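Local coordinates for protein SM80.1 Vicilin (Solanum melongena, PDB 5VF5) that probably serves as a 7S seed storage globulin, built from two cupin domains and carrying bound copper and sodium ions, at residues 21-26 with 178-183; 29-34 with 51-56; 55-60 with 117-122. All coordinates share one frame; numbering follows the deposited sequence.

Contact 1 of 3, residues 21-26 with 178-183. With NA (sodium ion), chain B.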
loop_
_atom_site.group_PDB
_atom_site.type_symbol
_atom_site.label_atom_id
_atom_site.label_comp_id
_atom_site.label_asym_id
_atom_site.label_seq_id
_atom_site.Cartn_x
_atom_site.Cartn_y
_atom_site.Cartn_z
ATOM N N SER A 21 -10.246 -6.457 10.878
ATOM C CA SER A 21 -9.402 -6.195 12.053
ATOM C C SER A 21 -8.845 -7.491 12.603
ATOM O O SER A 21 -9.575 -8.455 12.808
ATOM C CB SER A 21 -10.099 -5.511 13.261
ATOM O OG SER A 21 -10.566 -4.279 12.939
ATOM N N ARG A 22 -7.555 -7.497 12.886
ATOM C CA ARG A 22 -6.901 -8.653 13.482
ATOM C C ARG A 22 -7.052 -8.754 14.999
ATOM O O ARG A 22 -6.847 -9.807 15.588
ATOM C CB ARG A 22 -5.433 -8.705 13.084
ATOM C CG ARG A 22 -5.238 -9.227 11.643
ATOM C CD ARG A 22 -5.264 -10.772 11.642
ATOM N NE ARG A 22 -5.089 -11.446 10.352
ATOM C CZ ARG A 22 -3.928 -11.818 9.790
ATOM N NH1 ARG A 22 -2.757 -11.524 10.333
ATOM N NH2 ARG A 22 -3.950 -12.432 8.614
ATOM N N PHE A 23 -7.431 -7.652 15.610
ATOM C CA PHE A 23 -7.651 -7.599 17.062
ATOM C C PHE A 23 -8.561 -6.434 17.379
ATOM O O PHE A 23 -8.767 -5.546 16.537
ATOM C CB PHE A 23 -6.336 -7.516 17.834
ATOM C CG PHE A 23 -5.339 -6.489 17.307
ATOM C CD1 PHE A 23 -5.586 -5.129 17.418
ATOM C CD2 PHE A 23 -4.152 -6.883 16.714
ATOM C CE1 PHE A 23 -4.691 -4.190 16.963
ATOM C CE2 PHE A 23 -3.263 -5.940 16.236
ATOM C CZ PHE A 23 -3.519 -4.597 16.398
ATOM N N ARG A 24 -9.059 -6.422 18.615
ATOM C CA ARG A 24 -9.875 -5.335 19.117
ATOM C C ARG A 24 -9.025 -4.476 20.005
ATOM O O ARG A 24 -8.675 -4.890 21.108
ATOM C CB ARG A 24 -11.027 -5.905 19.946
ATOM C CG ARG A 24 -11.863 -6.942 19.262
ATOM C CD ARG A 24 -12.664 -6.314 18.139
ATOM N NE ARG A 24 -13.626 -7.277 17.606
ATOM C CZ ARG A 24 -13.687 -7.689 16.343
ATOM N NH1 ARG A 24 -12.867 -7.203 15.405
ATOM N NH2 ARG A 24 -14.604 -8.580 16.005
ATOM N N ALA A 25 -8.635 -3.305 19.507
ATOM C CA ALA A 25 -7.764 -2.422 20.246
ATOM C C ALA A 25 -8.433 -1.096 20.535
ATOM O O ALA A 25 -9.101 -0.514 19.677
ATOM C CB ALA A 25 -6.466 -2.155 19.479
ATOM N N SER A 26 -8.209 -0.567 21.722
ATOM C CA SER A 26 -8.811 0.698 22.078
ATOM C C SER A 26 -8.229 1.874 21.317
ATOM O O SER A 26 -8.984 2.816 20.950
ATOM C CB SER A 26 -8.698 0.915 23.585
ATOM O OG SER A 26 -7.320 0.943 23.990
ATOM N N GLN A 178 -5.021 -5.097 28.303
ATOM C CA GLN A 178 -5.562 -3.892 27.691
ATOM C C GLN A 178 -5.605 -3.942 26.159
ATOM O O GLN A 178 -6.205 -3.082 25.562
ATOM C CB GLN A 178 -4.745 -2.674 28.130
ATOM C CG GLN A 178 -4.596 -2.498 29.632
ATOM C CD GLN A 178 -3.523 -1.478 29.980
ATOM O OE1 GLN A 178 -3.873 -0.349 30.285
ATOM N NE2 GLN A 178 -2.180 -1.854 29.860
ATOM N N GLY A 179 -4.939 -4.923 25.542
ATOM C CA GLY A 179 -4.952 -5.093 24.108
ATOM C C GLY A 179 -3.724 -4.541 23.412
ATOM O O GLY A 179 -2.773 -4.121 24.060
ATOM N N ALA A 180 -3.735 -4.615 22.078
ATOM C CA ALA A 180 -2.490 -4.491 21.308
ATOM C C ALA A 180 -2.059 -3.051 21.034
ATOM O O ALA A 180 -0.910 -2.823 20.668
ATOM C CB ALA A 180 -2.635 -5.213 19.977
ATOM N N ILE A 181 -2.983 -2.094 21.097
ATOM C CA ILE A 181 -2.686 -0.687 20.905
ATOM C C ILE A 181 -3.353 0.089 22.023
ATOM O O ILE A 181 -4.597 0.058 22.176
ATOM C CB ILE A 181 -3.141 -0.122 19.530
ATOM C CG1 ILE A 181 -2.698 -1.046 18.368
ATOM C CG2 ILE A 181 -2.610 1.290 19.360
ATOM C CD1 ILE A 181 -3.253 -0.641 17.009
ATOM N N ILE A 182 -2.532 0.733 22.843
ATOM C CA ILE A 182 -2.961 1.259 24.128
ATOM C C ILE A 182 -2.488 2.696 24.299
ATOM O O ILE A 182 -1.678 3.235 23.491
ATOM C CB ILE A 182 -2.450 0.352 25.280
ATOM C CG1 ILE A 182 -0.930 0.353 25.373
ATOM C CG2 ILE A 182 -3.038 -1.038 25.197
ATOM C CD1 ILE A 182 -0.381 -0.361 26.600
ATOM N N LYS A 183 -2.932 3.324 25.382
ATOM C CA LYS A 183 -2.478 4.672 25.685
ATOM C C LYS A 183 -0.988 4.700 26.000
ATOM O O LYS A 183 -0.509 3.856 26.701
ATOM C CB LYS A 183 -3.270 5.212 26.883
ATOM C CG LYS A 183 -2.968 6.637 27.243
ATOM C CD LYS A 183 -3.884 7.031 28.371
ATOM C CE LYS A 183 -4.268 8.515 28.375
ATOM N NZ LYS A 183 -5.534 8.735 29.006
HETATM NA NA NA B . -9.878 -0.062 17.508
HETATM O O HOH W 1 -9.605 -2.387 16.863
HETATM O O HOH W 2 -6.078 -5.831 21.025
HETATM O O HOH W 3 -6.091 -2.047 23.004
HETATM O O HOH W 4 -6.560 -0.144 26.340
HETATM O O HOH W 5 -10.382 2.123 18.513
HETATM O O HOH W 6 -10.750 0.850 15.533
#
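Ala180 CB sits almost exactly over the centre of the Phe23 ring, 3.6 Å from the ring centroid and only 6° off its normal, a CH-pi contact that presses a methyl group onto one face. Ile181 takes the edge: its CD1 lies in the ring plane, 3.8 Å from Phe23 CE1, and the two side chains cross at about a right angle. Phe23 reaches this position with CG between its backbone N and carbonyl carbon (chi1 47°). Two residues further on, Ala25 CB meets Ile181 CB at 3.9 Å and continues the apolar seam.

Ordered water carries clear hydrogen bonds between the segments. One molecule accepts from Ser26 N and donates to Gln178 O and to Ile181 O, the last at 2.7 Å; a second accepts from Ala180 N and donates to Arg24 O. These backbone groups are thus joined by solvent.

Ala25 O binds the sodium ion at 2.4 Å, with Gly28 O and three waters as the other ligands. One of these waters also accepts from Ala25 N and donates to Phe23 O. Main-chain carbonyls and water, the hard oxygen ligands that sodium commonly takes, thus hold the ion in the connection between strands 20-21 and 28-32, where it packs against the edge strand 181-183 of the N-terminal cupin barrel.

Contact 2 of 3, residues 29-34 with 51-56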
loop_
_atom_site.group_PDB
_atom_site.type_symbol
_atom_site.label_atom_id
_atom_site.label_comp_id
_atom_site.label_asym_id
_atom_site.label_seq_id
_atom_site.Cartn_x
_atom_site.Cartn_y
_atom_site.Cartn_z
ATOM N N ASP A 29 -6.122 0.443 15.256
ATOM C CA ASP A 29 -6.560 -0.751 14.567
ATOM C C ASP A 29 -5.467 -1.253 13.641
ATOM O O ASP A 29 -4.598 -0.499 13.197
ATOM C CB ASP A 29 -7.825 -0.466 13.776
ATOM C CG ASP A 29 -8.595 -1.753 13.385
ATOM O OD1 ASP A 29 -8.450 -2.846 14.008
ATOM O OD2 ASP A 29 -9.368 -1.635 12.439
ATOM N N PHE A 30 -5.530 -2.531 13.365
ATOM C CA PHE A 30 -4.730 -3.189 12.342
ATOM C C PHE A 30 -5.701 -4.045 11.577
ATOM O O PHE A 30 -6.273 -4.986 12.170
ATOM C CB PHE A 30 -3.637 -4.064 12.961
ATOM C CG PHE A 30 -2.886 -4.911 11.962
ATOM C CD1 PHE A 30 -2.373 -4.364 10.808
ATOM C CD2 PHE A 30 -2.747 -6.286 12.168
ATOM C CE1 PHE A 30 -1.657 -5.139 9.906
ATOM C CE2 PHE A 30 -2.066 -7.072 11.263
ATOM C CZ PHE A 30 -1.534 -6.495 10.112
ATOM N N ARG A 31 -5.907 -3.733 10.298
ATOM C CA ARG A 31 -6.842 -4.473 9.485
ATOM C C ARG A 31 -6.217 -4.890 8.205
ATOM O O ARG A 31 -5.443 -4.137 7.618
ATOM C CB ARG A 31 -8.133 -3.736 9.256
ATOM C CG ARG A 31 -8.098 -2.364 8.742
ATOM C CD ARG A 31 -9.520 -1.798 8.966
ATOM N NE ARG A 31 -9.498 -0.471 8.472
ATOM C CZ ARG A 31 -9.212 0.605 9.169
ATOM N NH1 ARG A 31 -9.198 1.754 8.540
ATOM N NH2 ARG A 31 -9.015 0.558 10.495
ATOM N N ILE A 32 -6.528 -6.087 7.758
ATOM C CA ILE A 32 -5.864 -6.708 6.640
ATOM C C ILE A 32 -6.897 -7.209 5.650
ATOM O O ILE A 32 -7.946 -7.765 5.988
ATOM C CB ILE A 32 -4.935 -7.838 7.101
ATOM C CG1 ILE A 32 -4.074 -8.415 5.972
ATOM C CG2 ILE A 32 -5.662 -8.911 7.848
ATOM C CD1 ILE A 32 -2.929 -9.300 6.494
ATOM N N LEU A 33 -6.621 -6.977 4.381
ATOM C CA LEU A 33 -7.491 -7.474 3.318
ATOM C C LEU A 33 -7.323 -8.993 3.232
ATOM O O LEU A 33 -6.231 -9.504 3.500
ATOM C CB LEU A 33 -7.070 -6.824 2.015
ATOM C CG LEU A 33 -8.000 -6.757 0.874
ATOM C CD1 LEU A 33 -9.341 -6.072 1.250
ATOM C CD2 LEU A 33 -7.319 -5.990 -0.250
ATOM N N PRO A 34 -8.389 -9.736 2.861
ATOM C CA PRO A 34 -8.197 -11.150 2.608
ATOM C C PRO A 34 -7.166 -11.455 1.529
ATOM O O PRO A 34 -6.823 -10.561 0.733
ATOM C CB PRO A 34 -9.588 -11.630 2.203
ATOM C CG PRO A 34 -10.511 -10.640 2.833
ATOM C CD PRO A 34 -9.785 -9.319 2.713
ATOM N N VAL A 51 -2.261 -6.738 1.685
ATOM C CA VAL A 51 -2.221 -5.350 2.079
ATOM C C VAL A 51 -3.000 -5.126 3.332
ATOM O O VAL A 51 -4.010 -5.809 3.580
ATOM C CB VAL A 51 -2.616 -4.325 0.975
ATOM C CG1 VAL A 51 -1.613 -4.336 -0.166
ATOM C CG2 VAL A 51 -4.014 -4.523 0.487
ATOM N N SER A 52 -2.558 -4.163 4.120
ATOM C CA SER A 52 -3.190 -3.867 5.409
ATOM C C SER A 52 -3.047 -2.389 5.732
ATOM O O SER A 52 -2.295 -1.646 5.070
ATOM C CB SER A 52 -2.561 -4.739 6.512
ATOM O OG SER A 52 -1.160 -4.496 6.610
ATOM N N VAL A 53 -3.736 -1.991 6.777
ATOM C CA VAL A 53 -3.673 -0.642 7.306
ATOM C C VAL A 53 -3.436 -0.731 8.818
ATOM O O VAL A 53 -4.012 -1.580 9.475
ATOM C CB VAL A 53 -4.936 0.212 6.977
ATOM C CG1 VAL A 53 -4.922 1.554 7.705
ATOM C CG2 VAL A 53 -5.048 0.451 5.484
ATOM N N ILE A 54 -2.513 0.108 9.314
ATOM C CA ILE A 54 -2.317 0.330 10.731
ATOM C C ILE A 54 -2.730 1.758 11.022
ATOM O O ILE A 54 -2.249 2.690 10.371
ATOM C CB ILE A 54 -0.838 0.136 11.148
ATOM C CG1 ILE A 54 -0.348 -1.262 10.759
ATOM C CG2 ILE A 54 -0.699 0.413 12.644
ATOM C CD1 ILE A 54 1.140 -1.485 10.924
ATOM N N GLU A 55 -3.567 1.938 12.036
ATOM C CA GLU A 55 -4.033 3.236 12.497
ATOM C C GLU A 55 -3.732 3.353 13.980
ATOM O O GLU A 55 -4.067 2.445 14.748
ATOM C CB GLU A 55 -5.544 3.327 12.362
ATOM C CG GLU A 55 -6.045 3.270 10.974
ATOM C CD GLU A 55 -7.558 3.423 10.897
ATOM O OE1 GLU A 55 -8.298 3.160 11.890
ATOM O OE2 GLU A 55 -8.010 3.743 9.792
ATOM N N LEU A 56 -3.033 4.415 14.372
ATOM C CA LEU A 56 -2.788 4.706 15.785
ATOM C C LEU A 56 -3.481 6.043 16.096
ATOM O O LEU A 56 -3.187 7.067 15.477
ATOM C CB LEU A 56 -1.282 4.793 16.121
ATOM C CG LEU A 56 -0.647 3.500 16.653
ATOM C CD1 LEU A 56 -0.664 2.425 15.599
ATOM C CD2 LEU A 56 0.766 3.728 17.182
HETATM O O HOH W 7 -4.540 -8.804 0.578
#
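Arg31 and Glu55 meet across two antiparallel strands, 29-32 and 51-56, whose axes come within 4.7 Å. From CB, the Arg31 chain starts with CG between its backbone N and carbonyl carbon (chi1 52°) and then runs extended from CG to NE; beyond it the guanidinium lies across toward Glu55. At the tip, two nitrogens grip the carboxylate end-on: NH1 donates to Glu55 OE2 at 2.6 Å, and NH2 to Glu55 OE1 at 3.0 Å. The planes of the two groups stand 84° apart, and both oxygens are approached from above the carboxylate plane. NH2 also donates to Asp29 OD2, on its anti side, at 3.0 Å, joining three side chains of one sheet face in a salt-bridge network. The other carboxylate oxygen, Asp29 OD1, is held by Ser21.

On the opposite face, Phe30 brings its CD1 to 3.7 Å from Ile54 CG1, while Ser52 OG, in the conformer given, lies at the ring edge near CE1. Between the two faces, in the plane of the sheet, Asp29 pairs with Glu55 and Arg31 with Val53 through two backbone bonds each, and Leu33 N adds a further one to Val51 O. Just past the end of strand 29-32, Leu33 CD2 lies 3.7 Å from Val51 CG2, the side chains side by side.

With two carboxylates around one guanidinium, the arginine charge would be expected to offset both and ease the repulsion between the acids, stabilising their ionised forms while the shared grip limits rotation of the guanidinium.

Contact 3 of 3, residues 55-60 with 117-122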
loop_
_atom_site.group_PDB
_atom_site.type_symbol
_atom_site.label_atom_id
_atom_site.label_comp_id
_atom_site.label_asym_id
_atom_site.label_seq_id
_atom_site.Cartn_x
_atom_site.Cartn_y
_atom_site.Cartn_z
ATOM N N GLU A 55 -3.567 1.938 12.036
ATOM C CA GLU A 55 -4.033 3.236 12.497
ATOM C C GLU A 55 -3.732 3.353 13.980
ATOM O O GLU A 55 -4.067 2.445 14.748
ATOM C CB GLU A 55 -5.544 3.327 12.362
ATOM C CG GLU A 55 -6.045 3.270 10.974
ATOM C CD GLU A 55 -7.558 3.423 10.897
ATOM O OE1 GLU A 55 -8.298 3.160 11.890
ATOM O OE2 GLU A 55 -8.010 3.743 9.792
ATOM N N LEU A 56 -3.033 4.415 14.372
ATOM C CA LEU A 56 -2.788 4.706 15.785
ATOM C C LEU A 56 -3.481 6.043 16.096
ATOM O O LEU A 56 -3.187 7.067 15.477
ATOM C CB LEU A 56 -1.282 4.793 16.121
ATOM C CG LEU A 56 -0.647 3.500 16.653
ATOM C CD1 LEU A 56 -0.664 2.425 15.599
ATOM C CD2 LEU A 56 0.766 3.728 17.182
ATOM N N GLU A 57 -4.316 6.029 17.117
ATOM C CA GLU A 57 -4.841 7.277 17.679
ATOM C C GLU A 57 -3.721 8.117 18.270
ATOM O O GLU A 57 -2.627 7.626 18.534
ATOM C CB GLU A 57 -5.846 6.932 18.775
ATOM C CG GLU A 57 -7.135 6.241 18.306
ATOM C CD GLU A 57 -8.137 7.134 17.619
ATOM O OE1 GLU A 57 -7.888 8.345 17.483
ATOM O OE2 GLU A 57 -9.190 6.593 17.212
ATOM N N PRO A 58 -3.978 9.414 18.473
ATOM C CA PRO A 58 -2.985 10.208 19.194
ATOM C C PRO A 58 -2.568 9.571 20.535
ATOM O O PRO A 58 -3.358 8.895 21.189
ATOM C CB PRO A 58 -3.716 11.534 19.454
ATOM C CG PRO A 58 -4.938 11.493 18.694
ATOM C CD PRO A 58 -5.161 10.182 18.085
ATOM N N GLN A 59 -1.313 9.770 20.897
ATOM C CA GLN A 59 -0.772 9.363 22.231
ATOM C C GLN A 59 -1.052 7.872 22.452
ATOM O O GLN A 59 -1.663 7.477 23.451
ATOM C CB GLN A 59 -1.345 10.228 23.360
ATOM C CG GLN A 59 -1.006 11.688 23.210
ATOM C CD GLN A 59 -1.656 12.590 24.243
ATOM O OE1 GLN A 59 -2.626 12.218 24.920
ATOM N NE2 GLN A 59 -1.154 13.812 24.323
ATOM N N SER A 60 -0.599 7.057 21.499
ATOM C CA SER A 60 -0.862 5.626 21.525
ATOM C C SER A 60 0.400 4.820 21.205
ATOM O O SER A 60 1.376 5.334 20.638
ATOM C CB SER A 60 -2.000 5.292 20.570
ATOM O OG SER A 60 -1.525 5.279 19.285
ATOM N N ASN A 117 -3.008 15.140 18.730
ATOM C CA ASN A 117 -4.255 15.335 17.987
ATOM C C ASN A 117 -4.435 14.540 16.699
ATOM O O ASN A 117 -5.549 14.194 16.379
ATOM C CB ASN A 117 -4.428 16.835 17.656
ATOM C CG ASN A 117 -4.665 17.694 18.881
ATOM O OD1 ASN A 117 -3.885 18.607 19.158
ATOM N ND2 ASN A 117 -5.747 17.418 19.618
ATOM N N GLU A 118 -3.357 14.288 15.967
ATOM C CA GLU A 118 -3.424 13.710 14.621
ATOM C C GLU A 118 -3.230 12.185 14.680
ATOM O O GLU A 118 -2.293 11.708 15.301
ATOM C CB GLU A 118 -2.324 14.317 13.739
ATOM C CG GLU A 118 -2.453 13.985 12.252
ATOM C CD GLU A 118 -1.562 14.819 11.318
ATOM O OE1 GLU A 118 -0.576 15.446 11.795
ATOM O OE2 GLU A 118 -1.852 14.845 10.088
ATOM N N LYS A 119 -4.106 11.440 14.026
ATOM C CA LYS A 119 -3.901 9.998 13.858
ATOM C C LYS A 119 -2.697 9.714 12.957
ATOM O O LYS A 119 -2.348 10.519 12.080
ATOM C CB LYS A 119 -5.148 9.343 13.295
ATOM C CG LYS A 119 -6.368 9.476 14.166
ATOM C CD LYS A 119 -7.558 8.791 13.501
ATOM C CE LYS A 119 -8.841 9.151 14.195
ATOM N NZ LYS A 119 -9.994 8.349 13.691
ATOM N N PHE A 120 -2.080 8.549 13.181
ATOM C CA PHE A 120 -0.963 8.029 12.365
ATOM C C PHE A 120 -1.456 6.838 11.587
ATOM O O PHE A 120 -1.971 5.899 12.194
ATOM C CB PHE A 120 0.158 7.635 13.327
ATOM C CG PHE A 120 1.357 6.966 12.705
ATOM C CD1 PHE A 120 2.121 7.599 11.730
ATOM C CD2 PHE A 120 1.772 5.708 13.152
ATOM C CE1 PHE A 120 3.245 6.974 11.200
ATOM C CE2 PHE A 120 2.882 5.101 12.633
ATOM C CZ PHE A 120 3.638 5.741 11.675
ATOM N N PHE A 121 -1.367 6.901 10.249
ATOM C CA PHE A 121 -1.950 5.910 9.373
ATOM C C PHE A 121 -0.845 5.375 8.457
ATOM O O PHE A 121 -0.140 6.184 7.786
ATOM C CB PHE A 121 -3.073 6.588 8.595
ATOM C CG PHE A 121 -3.929 5.667 7.788
ATOM C CD1 PHE A 121 -3.439 5.054 6.633
ATOM C CD2 PHE A 121 -5.247 5.462 8.143
ATOM C CE1 PHE A 121 -4.238 4.223 5.879
ATOM C CE2 PHE A 121 -6.055 4.629 7.377
ATOM C CZ PHE A 121 -5.545 4.018 6.249
ATOM N N VAL A 122 -0.705 4.043 8.408
ATOM C CA VAL A 122 0.300 3.379 7.575
ATOM C C VAL A 122 -0.417 2.397 6.660
ATOM O O VAL A 122 -1.249 1.604 7.132
ATOM C CB VAL A 122 1.332 2.614 8.445
ATOM C CG1 VAL A 122 2.467 2.024 7.624
ATOM C CG2 VAL A 122 1.891 3.526 9.543
HETATM O O HOH W 8 -11.187 8.027 15.932
#
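Leu56 and Phe120 form an antiparallel hydrogen-bonded pair, with Leu56 N donating to Phe120 O at 2.8 Å and Phe120 N returning a bond to Leu56 O. Next to them, Glu55 and Phe121 make a non-hydrogen-bonded pair. Beyond Leu56 the chains remain in contact without strand pairing, and Pro58 CG reaches to 3.6 Å from Asn117 O.

Glu55 CG lies 3.7 Å from Phe121 CD2 in the conformer given, the two side chains side by side and pointing the same way; the carboxylate is engaged by Arg31. On the other face, Leu56 CB is 4.2 Å from Phe120 CB and lies near the ring plane. Glu57, bent at chi2 (-75°), sets its carboxylate alongside the extended Lys119 chain, where OE1 is 3.5 Å from Lys119 CE. The charged ends are too far apart for a salt bridge; a water bridges them, accepting from Lys119 NZ at 2.6 Å and donating to Glu57 OE2.

Gln59 and Ser60 form a G1 beta bulge opposite Asn113, where strand 49-56 gives way to strand 60-65. Phe120 touches Val75 in its own sheet, but Leu56 packs on Leu111 and Ile181, and Phe120 on Asn113, all in the other sheet, placing this pair between the two sheets of the cupin barrel.

How the contacts relate
The three contacts show how one barrel differs in chemistry from place to place. Contact 2 is the buried one, nearest the centre of the chain, though its salt-bridge face is partly exposed; contacts 1 and 3 lie farther out and are only partly buried. Contacts 2 and 3 use opposite edges of strand 49-56; Glu55 takes part in both, Leu56 only in contact 3, and a probable bond between Ile54 O and Val122 N continues the pairing of three neighbouring strands. Contact 1 joins a loop to the second sheet and meets contact 2 through Phe23 against Phe30. Water bridges charged side-chain ends in contact 3 and backbone groups in contact 1, beside a metal; contact 2's side-chain polar bonds are direct.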